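PDB 5CI5: extracellular solute-binding protein family 1 from Pseudothermotoga lettingae, which binds alpha-D-tagatopyranose and probably delivers such sugars to an ABC transporter as its extracellular solute-binding component. Local coordinates for residues A[197-202]-A[227-232]; A[93-98]-A[123-128]; A[319-322]-A[326-329]; A[238-243]-A[248-253]. One frame throughout, in Å; residues are numbered along the deposited sequence.

Interaction 1 (A[197-202]-A[227-232]); sequences MMFLYA and KFYTDL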
loop_
_atom_site.group_PDB
_atom_site.type_symbol
_atom_site.label_atom_id
_atom_site.label_comp_id
_atom_site.label_asym_id
_atom_site.label_seq_id
_atom_site.Cartn_x
_atom_site.Cartn_y
_atom_site.Cartn_z
HETATM N N MSE A 197 -4.782 -10.908 -1.419
HETATM C CA MSE A 197 -5.804 -10.462 -0.475
HETATM C C MSE A 197 -6.971 -9.791 -1.174
HETATM O O MSE A 197 -8.121 -10.039 -0.805
HETATM C CB MSE A 197 -5.221 -9.503 0.569
HETATM C CG MSE A 197 -4.371 -10.193 1.598
HETATM SE SE MSE A 197 -3.626 -8.934 2.905
HETATM C CE MSE A 197 -5.316 -8.412 3.778
HETATM N N MSE A 198 -6.693 -8.935 -2.158
HETATM C CA MSE A 198 -7.777 -8.305 -2.930
HETATM C C MSE A 198 -8.707 -9.363 -3.523
HETATM O O MSE A 198 -9.928 -9.231 -3.423
HETATM C CB MSE A 198 -7.210 -7.395 -4.035
HETATM C CG MSE A 198 -6.566 -6.157 -3.503
HETATM SE SE MSE A 198 -7.914 -4.873 -2.921
HETATM C CE MSE A 198 -8.519 -4.299 -4.675
ATOM N N PHE A 199 -8.138 -10.419 -4.111
ATOM C CA PHE A 199 -8.958 -11.468 -4.712
ATOM C C PHE A 199 -9.623 -12.381 -3.655
ATOM O O PHE A 199 -10.769 -12.803 -3.828
ATOM C CB PHE A 199 -8.105 -12.286 -5.684
ATOM C CG PHE A 199 -7.879 -11.596 -7.020
ATOM C CD1 PHE A 199 -7.230 -10.378 -7.104
ATOM C CD2 PHE A 199 -8.346 -12.170 -8.189
ATOM C CE1 PHE A 199 -7.037 -9.767 -8.344
ATOM C CE2 PHE A 199 -8.174 -11.562 -9.409
ATOM C CZ PHE A 199 -7.524 -10.345 -9.485
ATOM N N LEU A 200 -8.910 -12.676 -2.575
ATOM C CA LEU A 200 -9.435 -13.483 -1.464
ATOM C C LEU A 200 -10.692 -12.858 -0.874
ATOM O O LEU A 200 -11.713 -13.523 -0.724
ATOM C CB LEU A 200 -8.360 -13.605 -0.386
ATOM C CG LEU A 200 -8.719 -14.276 0.937
ATOM C CD1 LEU A 200 -9.054 -15.749 0.775
ATOM C CD2 LEU A 200 -7.564 -14.072 1.940
ATOM N N TYR A 201 -10.608 -11.572 -0.537
ATOM C CA TYR A 201 -11.737 -10.870 0.042
ATOM C C TYR A 201 -12.828 -10.664 -1.012
ATOM O O TYR A 201 -14.019 -10.733 -0.668
ATOM C CB TYR A 201 -11.271 -9.550 0.703
ATOM C CG TYR A 201 -10.644 -9.807 2.071
ATOM C CD1 TYR A 201 -9.293 -10.132 2.205
ATOM C CD2 TYR A 201 -11.414 -9.778 3.232
ATOM C CE1 TYR A 201 -8.737 -10.404 3.434
ATOM C CE2 TYR A 201 -10.847 -10.058 4.485
ATOM C CZ TYR A 201 -9.511 -10.376 4.574
ATOM O OH TYR A 201 -8.907 -10.674 5.794
ATOM N N ALA A 202 -12.451 -10.489 -2.274
ATOM C CA ALA A 202 -13.459 -10.376 -3.334
ATOM C C ALA A 202 -14.227 -11.694 -3.526
ATOM O O ALA A 202 -15.357 -11.677 -3.984
ATOM C CB ALA A 202 -12.816 -9.933 -4.646
ATOM N N LYS A 227 -6.593 -19.453 -7.697
ATOM C CA LYS A 227 -6.660 -19.939 -9.077
ATOM C C LYS A 227 -6.932 -18.799 -10.065
ATOM O O LYS A 227 -6.258 -18.705 -11.087
ATOM C CB LYS A 227 -7.732 -21.022 -9.209
ATOM C CG LYS A 227 -7.299 -22.313 -8.591
ATOM C CD LYS A 227 -8.245 -23.476 -8.890
ATOM C CE LYS A 227 -7.640 -24.755 -8.326
ATOM N NZ LYS A 227 -8.387 -25.969 -8.741
ATOM N N PHE A 228 -7.826 -17.871 -9.745
ATOM C CA PHE A 228 -8.138 -16.815 -10.699
ATOM C C PHE A 228 -6.999 -15.820 -10.803
ATOM O O PHE A 228 -6.610 -15.458 -11.901
ATOM C CB PHE A 228 -9.436 -16.096 -10.325
ATOM C CG PHE A 228 -9.897 -15.095 -11.350
ATOM C CD1 PHE A 228 -9.885 -15.398 -12.708
ATOM C CD2 PHE A 228 -10.327 -13.847 -10.963
ATOM C CE1 PHE A 228 -10.332 -14.466 -13.650
ATOM C CE2 PHE A 228 -10.782 -12.921 -11.900
ATOM C CZ PHE A 228 -10.772 -13.226 -13.241
ATOM N N TYR A 229 -6.429 -15.426 -9.667
ATOM C CA TYR A 229 -5.317 -14.482 -9.655
ATOM C C TYR A 229 -4.164 -15.010 -10.475
ATOM O O TYR A 229 -3.623 -14.320 -11.323
ATOM C CB TYR A 229 -4.891 -14.223 -8.216
ATOM C CG TYR A 229 -3.854 -13.136 -8.014
ATOM C CD1 TYR A 229 -4.156 -11.807 -8.238
ATOM C CD2 TYR A 229 -2.586 -13.446 -7.558
ATOM C CE1 TYR A 229 -3.211 -10.812 -8.039
ATOM C CE2 TYR A 229 -1.632 -12.452 -7.343
ATOM C CZ TYR A 229 -1.956 -11.134 -7.568
ATOM O OH TYR A 229 -1.028 -10.116 -7.399
ATOM N N THR A 230 -3.791 -16.263 -10.237
ATOM C CA THR A 230 -2.673 -16.828 -10.999
ATOM C C THR A 230 -3.070 -17.225 -12.438
ATOM O O THR A 230 -2.232 -17.098 -13.336
ATOM C CB THR A 230 -2.057 -18.040 -10.294
ATOM O OG1 THR A 230 -3.039 -19.067 -10.063
ATOM C CG2 THR A 230 -1.426 -17.608 -8.964
ATOM N N ASP A 231 -4.314 -17.656 -12.660
ATOM C CA ASP A 231 -4.774 -17.965 -14.026
ATOM C C ASP A 231 -4.686 -16.752 -14.963
ATOM O O ASP A 231 -4.431 -16.905 -16.151
ATOM C CB ASP A 231 -6.216 -18.464 -14.028
ATOM C CG ASP A 231 -6.341 -19.943 -13.676
ATOM O OD1 ASP A 231 -5.320 -20.648 -13.622
ATOM O OD2 ASP A 231 -7.497 -20.392 -13.485
ATOM N N LEU A 232 -4.936 -15.555 -14.442
ATOM C CA LEU A 232 -4.836 -14.350 -15.246
ATOM C C LEU A 232 -3.450 -14.242 -15.855
ATOM O O LEU A 232 -3.282 -13.827 -17.001
ATOM C CB LEU A 232 -5.157 -13.106 -14.410
ATOM C CG LEU A 232 -6.643 -12.929 -14.136
ATOM C CD1 LEU A 232 -6.846 -11.962 -12.985
ATOM C CD2 LEU A 232 -7.419 -12.457 -15.355
#
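Where Phe199 faces Tyr229, the short helical segments 197-202 and 227-232 run at 135° to each other, their axes 9.9 Å apart at the closest point. Phe199 carries the contact on its own helix. It points at the other helix with CG anti to its own carbonyl carbon (chi1 -78°), which brings the ring up against Phe228, Tyr229 and Leu232. Tyr229 comes in over one face: its CD1 stands 3.5 Å from Phe199 CE1, above the rim of the ring. The two ring planes meet at 65° with centroids 5.0 Å apart, an edge-to-face (T-shaped) pair in which Tyr229 supplies the edge. Tyr229 CB lies over the same ring, 4.3 Å from the Phe199 centroid, a CH-pi contact. The three rings of Phe199, Phe228 and Tyr229 thus form an aromatic cluster between helices 190-202 and 220-234 of the solute-binding fold; the side chain of Tyr229 lies about 12 Å from the bound tagatose. Phe228 meets the rim of Phe199, its CD2 3.5 Å from Phe199 CE2 and near the plane of that ring, with the two planes turned obliquely. Leu232 adds a methyl group, CD1 lying 3.8 Å from Phe199 CE2. Trp162 meets both phenylalanine rings, and the hydroxyl of Tyr229 is hydrogen-bonded to the backbone oxygen of Ser185, which anchors the far end of the ring that supplies the edge.

Interaction 2 (A[93-98]-A[123-128]); sequences FAEKGW and VTYKKI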
loop_
_atom_site.group_PDB
_atom_site.type_symbol
_atom_site.label_atom_id
_atom_site.label_comp_id
_atom_site.label_asym_id
_atom_site.label_seq_id
_atom_site.Cartn_x
_atom_site.Cartn_y
_atom_site.Cartn_z
ATOM N N PHE A 93 7.347 -3.989 15.256
ATOM C CA PHE A 93 8.479 -3.310 15.902
ATOM C C PHE A 93 8.193 -2.988 17.363
ATOM O O PHE A 93 9.088 -3.081 18.209
ATOM C CB PHE A 93 8.841 -2.004 15.179
ATOM C CG PHE A 93 9.182 -2.161 13.708
ATOM C CD1 PHE A 93 9.650 -3.351 13.179
ATOM C CD2 PHE A 93 9.024 -1.079 12.865
ATOM C CE1 PHE A 93 9.934 -3.453 11.816
ATOM C CE2 PHE A 93 9.321 -1.165 11.519
ATOM C CZ PHE A 93 9.791 -2.364 11.003
ATOM N N ALA A 94 6.945 -2.613 17.668
ATOM C CA ALA A 94 6.561 -2.205 19.023
ATOM C C ALA A 94 6.673 -3.372 20.001
ATOM O O ALA A 94 7.037 -3.191 21.154
ATOM C CB ALA A 94 5.128 -1.644 19.030
ATOM N N GLU A 95 6.356 -4.563 19.514
ATOM C CA GLU A 95 6.371 -5.773 20.331
ATOM C C GLU A 95 7.776 -6.063 20.845
ATOM O O GLU A 95 7.956 -6.633 21.933
ATOM C CB GLU A 95 5.834 -6.958 19.538
ATOM C CG GLU A 95 5.637 -8.230 20.391
ATOM C CD GLU A 95 6.884 -9.062 20.578
ATOM O OE1 GLU A 95 7.757 -9.054 19.692
ATOM O OE2 GLU A 95 7.015 -9.722 21.646
ATOM N N LYS A 96 8.777 -5.638 20.080
ATOM C CA LYS A 96 10.164 -5.868 20.423
ATOM C C LYS A 96 10.763 -4.777 21.318
ATOM O O LYS A 96 11.900 -4.902 21.769
ATOM C CB LYS A 96 11.016 -5.982 19.154
ATOM C CG LYS A 96 10.651 -7.197 18.318
ATOM C CD LYS A 96 11.462 -7.323 17.083
ATOM C CE LYS A 96 11.231 -8.689 16.439
ATOM N NZ LYS A 96 11.774 -9.791 17.301
ATOM N N GLY A 97 10.008 -3.716 21.568
ATOM C CA GLY A 97 10.523 -2.571 22.297
ATOM C C GLY A 97 11.337 -1.605 21.450
ATOM O O GLY A 97 12.079 -0.795 21.971
ATOM N N TRP A 98 11.212 -1.702 20.129
ATOM C CA TRP A 98 12.041 -0.906 19.229
ATOM C C TRP A 98 11.524 0.506 19.020
ATOM O O TRP A 98 12.254 1.360 18.482
ATOM C CB TRP A 98 12.133 -1.598 17.879
ATOM C CG TRP A 98 12.985 -2.831 17.842
ATOM C CD1 TRP A 98 13.808 -3.312 18.815
ATOM C CD2 TRP A 98 13.080 -3.755 16.745
ATOM N NE1 TRP A 98 14.410 -4.469 18.388
ATOM C CE2 TRP A 98 13.977 -4.763 17.123
ATOM C CE3 TRP A 98 12.477 -3.828 15.484
ATOM C CZ2 TRP A 98 14.317 -5.827 16.271
ATOM C CZ3 TRP A 98 12.827 -4.876 14.635
ATOM C CH2 TRP A 98 13.720 -5.869 15.047
ATOM N N VAL A 123 -1.495 1.118 14.016
ATOM C CA VAL A 123 -0.263 1.572 14.664
ATOM C C VAL A 123 -0.314 1.360 16.178
ATOM O O VAL A 123 0.476 1.980 16.923
ATOM C CB VAL A 123 0.038 3.063 14.368
ATOM C CG1 VAL A 123 0.343 3.281 12.887
ATOM C CG2 VAL A 123 -1.121 3.977 14.822
ATOM N N THR A 124 -1.206 0.462 16.612
ATOM C CA THR A 124 -1.444 0.195 18.023
ATOM C C THR A 124 -0.929 -1.190 18.423
ATOM O O THR A 124 -1.100 -2.182 17.699
ATOM C CB THR A 124 -2.953 0.335 18.355
ATOM O OG1 THR A 124 -3.366 1.683 18.133
ATOM C CG2 THR A 124 -3.241 -0.021 19.810
ATOM N N TYR A 125 -0.248 -1.227 19.568
ATOM C CA TYR A 125 0.203 -2.475 20.178
ATOM C C TYR A 125 -0.222 -2.424 21.653
ATOM O O TYR A 125 0.148 -1.497 22.374
ATOM C CB TYR A 125 1.734 -2.641 20.028
ATOM C CG TYR A 125 2.282 -3.804 20.804
ATOM C CD1 TYR A 125 2.072 -5.108 20.367
ATOM C CD2 TYR A 125 2.987 -3.613 22.005
ATOM C CE1 TYR A 125 2.552 -6.201 21.097
ATOM C CE2 TYR A 125 3.467 -4.696 22.741
ATOM C CZ TYR A 125 3.225 -5.999 22.281
ATOM O OH TYR A 125 3.669 -7.123 22.956
ATOM N N LYS A 126 -1.022 -3.390 22.087
ATOM C CA LYS A 126 -1.521 -3.432 23.483
ATOM C C LYS A 126 -2.081 -2.080 23.945
ATOM O O LYS A 126 -1.776 -1.572 25.034
ATOM C CB LYS A 126 -0.427 -3.920 24.439
ATOM C CG LYS A 126 0.191 -5.239 24.061
ATOM C CD LYS A 126 -0.820 -6.353 23.872
ATOM C CE LYS A 126 -0.162 -7.707 23.601
ATOM N NZ LYS A 126 -1.203 -8.743 23.265
ATOM N N LYS A 127 -2.919 -1.515 23.084
ATOM C CA LYS A 127 -3.675 -0.281 23.324
ATOM C C LYS A 127 -2.801 0.953 23.429
ATOM O O LYS A 127 -3.240 1.996 23.891
ATOM C CB LYS A 127 -4.546 -0.438 24.573
ATOM C CG LYS A 127 -5.449 -1.644 24.507
ATOM C CD LYS A 127 -6.439 -1.535 23.368
ATOM C CE LYS A 127 -7.347 -2.758 23.334
ATOM N NZ LYS A 127 -8.442 -2.599 22.349
ATOM N N ILE A 128 -1.561 0.843 22.972
ATOM C CA ILE A 128 -0.674 1.990 22.940
ATOM C C ILE A 128 -0.339 2.322 21.490
ATOM O O ILE A 128 -0.032 1.431 20.704
ATOM C CB ILE A 128 0.587 1.720 23.745
ATOM C CG1 ILE A 128 0.212 1.508 25.226
ATOM C CG2 ILE A 128 1.576 2.875 23.641
ATOM C CD1 ILE A 128 1.202 0.776 25.961
#
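Ala94, in the last part of helix 89-95, puts its methyl group against the root of Tyr125: Ala94 CB is 3.7 Å from Tyr125 CB, and these two residues have the nearest CA atoms, 6.5 Å apart. One residue on, Glu95 lies over the phenol ring. Its CA sits 3.9 Å from the Tyr125 centroid and 19° off the ring normal, a CH-pi contact in which backbone rather than carboxylate covers the face. Glu95 CG, anti to the backbone N (chi1 -172°), reaches the outer end of the ring, 3.4 Å from Tyr125 OH, before the chain bends at chi2 and carries the carboxylate away. Lys126, from within the same hairpin, covers the other face, its CG 3.5 Å above the Tyr125 ring plane, so the phenol lies between the Ala94-Glu95 backbone and the Lys126 side chain. A serine in place of Tyr125 would probably strip the cover from Ala94 and the Glu95 backbone and leave the Lys126 methylenes without their ring. Gly97 is the first residue to leave helical angles, with positive phi (81°); Trp98 N and Lys96 N both bond to Phe93 O, while Gly97 N bonds to Ala94 O. The pieces joined are therefore a helix C terminus closed by a Schellman motif and a beta hairpin, strands 124-125 and 128-138, whose type I' turn runs from Tyr125 to Ile128.

Interaction 3 (A[319-322]-A[326-329]); sequences AEYL and DVWM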
loop_
_atom_site.group_PDB
_atom_site.type_symbol
_atom_site.label_atom_id
_atom_site.label_comp_id
_atom_site.label_asym_id
_atom_site.label_seq_id
_atom_site.Cartn_x
_atom_site.Cartn_y
_atom_site.Cartn_z
ATOM N N ALA A 319 7.607 15.216 13.186
ATOM C CA ALA A 319 6.382 14.451 12.883
ATOM C C ALA A 319 5.144 15.365 12.933
ATOM O O ALA A 319 4.292 15.329 12.048
ATOM C CB ALA A 319 6.236 13.280 13.844
ATOM N N GLU A 320 5.089 16.196 13.956
ATOM C CA GLU A 320 4.004 17.156 14.147
ATOM C C GLU A 320 3.913 18.114 12.968
ATOM O O GLU A 320 2.836 18.327 12.391
ATOM C CB GLU A 320 4.259 17.910 15.451
ATOM C CG GLU A 320 3.230 18.859 15.915
ATOM C CD GLU A 320 3.704 19.482 17.215
ATOM O OE1 GLU A 320 4.505 20.432 17.160
ATOM O OE2 GLU A 320 3.345 18.967 18.275
ATOM N N TYR A 321 5.061 18.634 12.556
ATOM C CA TYR A 321 5.099 19.543 11.423
ATOM C C TYR A 321 4.655 18.839 10.136
ATOM O O TYR A 321 3.812 19.349 9.382
ATOM C CB TYR A 321 6.506 20.138 11.251
ATOM C CG TYR A 321 6.756 20.727 9.878
ATOM C CD1 TYR A 321 6.400 22.036 9.567
ATOM C CD2 TYR A 321 7.323 19.956 8.871
ATOM C CE1 TYR A 321 6.634 22.552 8.282
ATOM C CE2 TYR A 321 7.547 20.462 7.600
ATOM C CZ TYR A 321 7.203 21.751 7.310
ATOM O OH TYR A 321 7.431 22.236 6.020
ATOM N N LEU A 322 5.219 17.668 9.879
ATOM C CA LEU A 322 4.900 16.940 8.659
ATOM C C LEU A 322 3.426 16.560 8.538
ATOM O O LEU A 322 2.924 16.425 7.432
ATOM C CB LEU A 322 5.741 15.685 8.547
ATOM C CG LEU A 322 7.224 15.912 8.276
ATOM C CD1 LEU A 322 7.951 14.619 8.319
ATOM C CD2 LEU A 322 7.440 16.610 6.920
ATOM N N ASP A 326 -1.259 22.774 7.304
ATOM C CA ASP A 326 -0.682 23.585 6.230
ATOM C C ASP A 326 0.191 22.742 5.307
ATOM O O ASP A 326 0.138 22.902 4.090
ATOM C CB ASP A 326 0.129 24.756 6.777
ATOM C CG ASP A 326 -0.748 25.834 7.392
ATOM O OD1 ASP A 326 -1.954 25.869 7.084
ATOM O OD2 ASP A 326 -0.215 26.669 8.157
ATOM N N VAL A 327 0.983 21.841 5.891
ATOM C CA VAL A 327 1.896 21.014 5.104
ATOM C C VAL A 327 1.105 20.084 4.206
ATOM O O VAL A 327 1.412 19.963 3.017
ATOM C CB VAL A 327 2.875 20.214 6.015
ATOM C CG1 VAL A 327 3.598 19.128 5.245
ATOM C CG2 VAL A 327 3.876 21.169 6.652
ATOM N N TRP A 328 0.070 19.444 4.749
ATOM C CA TRP A 328 -0.673 18.490 3.942
ATOM C C TRP A 328 -1.547 19.200 2.906
ATOM O O TRP A 328 -1.713 18.689 1.814
ATOM C CB TRP A 328 -1.501 17.542 4.808
ATOM C CG TRP A 328 -0.879 16.195 4.800
ATOM C CD1 TRP A 328 -0.152 15.614 5.817
ATOM C CD2 TRP A 328 -0.864 15.262 3.719
ATOM N NE1 TRP A 328 0.283 14.367 5.429
ATOM C CE2 TRP A 328 -0.140 14.130 4.148
ATOM C CE3 TRP A 328 -1.403 15.264 2.439
ATOM C CZ2 TRP A 328 0.054 13.013 3.333
ATOM C CZ3 TRP A 328 -1.216 14.152 1.637
ATOM C CH2 TRP A 328 -0.474 13.052 2.085
HETATM N N MSE A 329 -2.088 20.377 3.237
HETATM C CA MSE A 329 -2.821 21.147 2.237
HETATM C C MSE A 329 -1.922 21.465 1.040
HETATM O O MSE A 329 -2.316 21.306 -0.121
HETATM C CB MSE A 329 -3.380 22.441 2.833
HETATM C CG MSE A 329 -4.688 22.245 3.547
HETATM SE SE MSE A 329 -6.150 21.787 2.321
HETATM C CE MSE A 329 -6.783 23.583 1.931
#
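Tyr321 holds CG anti to its backbone N (chi1 161°), and Val327 holds CG1 anti to its own (chi1 167°), which leaves Val327 CG2 beside the backbone N and directed at the tyrosine. The outcome is a CH-pi contact: Val327 CG2 lies 3.6 Å from the centroid of the Tyr321 ring and 22° off its normal. The methyl is displaced from the centre toward the hydroxyl end, and its closest ring atom is Tyr321 CZ, at 3.4 Å. The two side chains cross at about a right angle, the valine presenting a methyl to the face. Two backbone oxygens also touch the valine: Tyr321 O is 3.3 Å from Val327 CG2, and Leu322 O is 3.5 Å from Val327 CG1. Leu322 O also lies 3.6 Å from Trp328 CD1. These oxygens are hydrogen-bonded elsewhere, Tyr321 O to Ser324 OG and Leu322 O to Trp134 NE1. Tyr321 OH bonds to Val43 O of helix 37-51. Replacing Tyr321 by an alanine would probably leave Val327 CG2 without the ring face it packs on and Val43 O without its hydroxyl partner. The contact stands at the tight bend between helices 312-322 and 325-335, only three residues separating the two segments. The Tyr321 ring meets Phe47 of helix 37-51, while Trp328 is flanked by Trp134 of strand 128-138 and by Val345 of helix 343-348.

Interaction 4 (A[238-243]-A[248-253]); sequences VSPNAI and DDYRNM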
loop_
_atom_site.group_PDB
_atom_site.type_symbol
_atom_site.label_atom_id
_atom_site.label_comp_id
_atom_site.label_asym_id
_atom_site.label_seq_id
_atom_site.Cartn_x
_atom_site.Cartn_y
_atom_site.Cartn_z
ATOM N N VAL A 238 -2.878 -12.487 -19.654
ATOM C CA VAL A 238 -3.214 -11.075 -19.849
ATOM C C VAL A 238 -2.270 -10.110 -19.120
ATOM O O VAL A 238 -2.456 -8.894 -19.161
ATOM C CB VAL A 238 -4.660 -10.774 -19.414
ATOM C CG1 VAL A 238 -5.630 -11.508 -20.334
ATOM C CG2 VAL A 238 -4.895 -11.121 -17.954
ATOM N N SER A 239 -1.249 -10.673 -18.496
ATOM C CA SER A 239 -0.271 -9.946 -17.693
ATOM C C SER A 239 1.142 -10.068 -18.248
ATOM O O SER A 239 1.527 -11.113 -18.800
ATOM C CB SER A 239 -0.280 -10.504 -16.265
ATOM O OG SER A 239 0.570 -9.764 -15.397
ATOM N N PRO A 240 1.946 -9.025 -18.061
ATOM C CA PRO A 240 3.389 -9.237 -18.191
ATOM C C PRO A 240 3.839 -10.289 -17.171
ATOM O O PRO A 240 3.098 -10.625 -16.239
ATOM C CB PRO A 240 3.981 -7.858 -17.881
ATOM C CG PRO A 240 2.865 -6.907 -18.101
ATOM C CD PRO A 240 1.640 -7.649 -17.667
ATOM N N ASN A 241 5.064 -10.775 -17.320
ATOM C CA ASN A 241 5.578 -11.840 -16.474
ATOM C C ASN A 241 5.439 -11.545 -14.984
ATOM O O ASN A 241 6.176 -10.735 -14.429
ATOM C CB ASN A 241 7.053 -12.085 -16.808
ATOM C CG ASN A 241 7.591 -13.350 -16.172
ATOM O OD1 ASN A 241 7.031 -13.869 -15.200
ATOM N ND2 ASN A 241 8.692 -13.851 -16.714
ATOM N N ALA A 242 4.471 -12.201 -14.351
ATOM C CA ALA A 242 4.084 -11.865 -12.992
ATOM C C ALA A 242 5.188 -12.161 -11.979
ATOM O O ALA A 242 5.261 -11.537 -10.928
ATOM C CB ALA A 242 2.810 -12.610 -12.604
ATOM N N ILE A 243 6.049 -13.126 -12.288
ATOM C CA ILE A 243 7.146 -13.449 -11.386
ATOM C C ILE A 243 8.127 -12.274 -11.285
ATOM O O ILE A 243 8.772 -12.105 -10.240
ATOM C CB ILE A 243 7.877 -14.746 -11.849
ATOM C CG1 ILE A 243 7.055 -15.971 -11.466
ATOM C CG2 ILE A 243 9.288 -14.842 -11.251
ATOM C CD1 ILE A 243 6.909 -16.182 -9.953
ATOM N N ASP A 248 3.947 -1.453 -9.165
ATOM C CA ASP A 248 4.644 -0.211 -9.460
ATOM C C ASP A 248 5.203 -0.263 -10.885
ATOM O O ASP A 248 5.122 0.723 -11.620
ATOM C CB ASP A 248 5.743 0.056 -8.448
ATOM C CG ASP A 248 5.208 0.196 -7.033
ATOM O OD1 ASP A 248 4.189 0.901 -6.874
ATOM O OD2 ASP A 248 5.818 -0.344 -6.075
ATOM N N ASP A 249 5.724 -1.426 -11.276
ATOM C CA ASP A 249 6.133 -1.667 -12.652
ATOM C C ASP A 249 4.943 -1.479 -13.605
ATOM O O ASP A 249 5.046 -0.813 -14.647
ATOM C CB ASP A 249 6.704 -3.076 -12.789
ATOM C CG ASP A 249 7.827 -3.340 -11.826
ATOM O OD1 ASP A 249 8.732 -2.488 -11.753
ATOM O OD2 ASP A 249 7.796 -4.379 -11.122
ATOM N N TYR A 250 3.799 -2.030 -13.222
ATOM C CA TYR A 250 2.609 -1.943 -14.077
ATOM C C TYR A 250 2.136 -0.497 -14.225
ATOM O O TYR A 250 1.636 -0.129 -15.292
ATOM C CB TYR A 250 1.494 -2.839 -13.543
ATOM C CG TYR A 250 1.870 -4.311 -13.528
ATOM C CD1 TYR A 250 2.603 -4.869 -14.569
ATOM C CD2 TYR A 250 1.513 -5.147 -12.459
ATOM C CE1 TYR A 250 2.943 -6.207 -14.559
ATOM C CE2 TYR A 250 1.864 -6.474 -12.438
ATOM C CZ TYR A 250 2.581 -7.006 -13.494
ATOM O OH TYR A 250 2.928 -8.325 -13.527
ATOM N N ARG A 251 2.261 0.318 -13.176
ATOM C CA ARG A 251 1.883 1.729 -13.256
ATOM C C ARG A 251 2.780 2.441 -14.262
ATOM O O ARG A 251 2.321 3.253 -15.066
ATOM C CB ARG A 251 1.976 2.414 -11.884
ATOM C CG ARG A 251 1.574 3.865 -11.884
ATOM C CD ARG A 251 1.901 4.555 -10.560
ATOM N NE ARG A 251 3.333 4.569 -10.288
ATOM C CZ ARG A 251 3.942 3.844 -9.344
ATOM N NH1 ARG A 251 3.272 3.034 -8.526
ATOM N NH2 ARG A 251 5.251 3.956 -9.195
ATOM N N ASN A 252 4.075 2.146 -14.219
ATOM C CA ASN A 252 4.983 2.763 -15.165
ATOM C C ASN A 252 4.719 2.295 -16.598
ATOM O O ASN A 252 4.806 3.075 -17.537
ATOM C CB ASN A 252 6.422 2.501 -14.722
ATOM C CG ASN A 252 6.821 3.391 -13.551
ATOM O OD1 ASN A 252 6.617 4.592 -13.607
ATOM N ND2 ASN A 252 7.328 2.796 -12.475
HETATM N N MSE A 253 4.326 1.040 -16.760
HETATM C CA MSE A 253 3.978 0.523 -18.079
HETATM C C MSE A 253 2.660 1.121 -18.528
HETATM O O MSE A 253 2.458 1.386 -19.729
HETATM C CB MSE A 253 3.899 -0.997 -18.059
HETATM C CG MSE A 253 5.242 -1.650 -17.778
HETATM SE SE MSE A 253 5.076 -3.564 -17.608
HETATM C CE MSE A 253 6.858 -3.968 -16.955
#
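Tyr250 and Pro240 approach head-on, the phenol reaching out from helix 247-255 and the pyrrolidine pointing back at it from the loop. Their closest side-chain atoms are Pro240 CG and Tyr250 CE1, 3.6 Å apart; Pro240 CD comes nearly as close to the same ring carbon, and the proline lies obliquely to the ring. Tyr250 has CG anti to its carbonyl carbon (chi1 -62°), a setting that carries the hydroxyl across to the loop although the CB itself does not point there. Met253, a selenomethionine one helical turn on, flanks the proline: its chain is extended beyond CG and slides past Pro240 in the opposite direction, bringing SE to 4.0 Å from Pro240 CG. At the end of the phenol, Tyr250 OH lies near Ser239 OG at 3.3 Å and Ala242 CA at 3.8 Å, and it is hydrogen-bonded to Val184 O. Ser239 OG donates to Pro240 O, 2.8 Å away, in the carbonyl plane and on a lone pair, and also bonds Val184 N, so serine and tyrosine both tie in at Val184. Asn241 OD1 accepts from Ile243 N at 3.2 Å, an Asx turn. On the helix, Asp248 OD1 forms a salt bridge with Arg251 NH1 at 2.8 Å, while Asp248 OD2 bonds Gln32, which lines the tagatose pocket. Around this loop-helix joint, Val238 packs on helix 162-172, and Ala242 and Ile243 on helix 376-391, while Arg251 touches helix 268-275.

How the interactions relate
From the N terminus, interaction 2 comes first, closing a loop of 24 residues between helix 89-95 and the hairpin at 124-125. Interaction 1 follows, closing another 24-residue span between helices 190-202 and 220-234. Interaction 4 then folds the loop after helix 220-234 onto helix 247-255, and interaction 3 closes the short turn between helices 312-322 and 325-335. All four are in series: none nests or crosses. Interactions 1 and 4 touch, a probable hydrogen bond joining Leu232 O to Val238 N at 3.0 Å, so they are joined directly. Interaction 3 lies across the chain's centre from both, and interaction 2 across it from interaction 4.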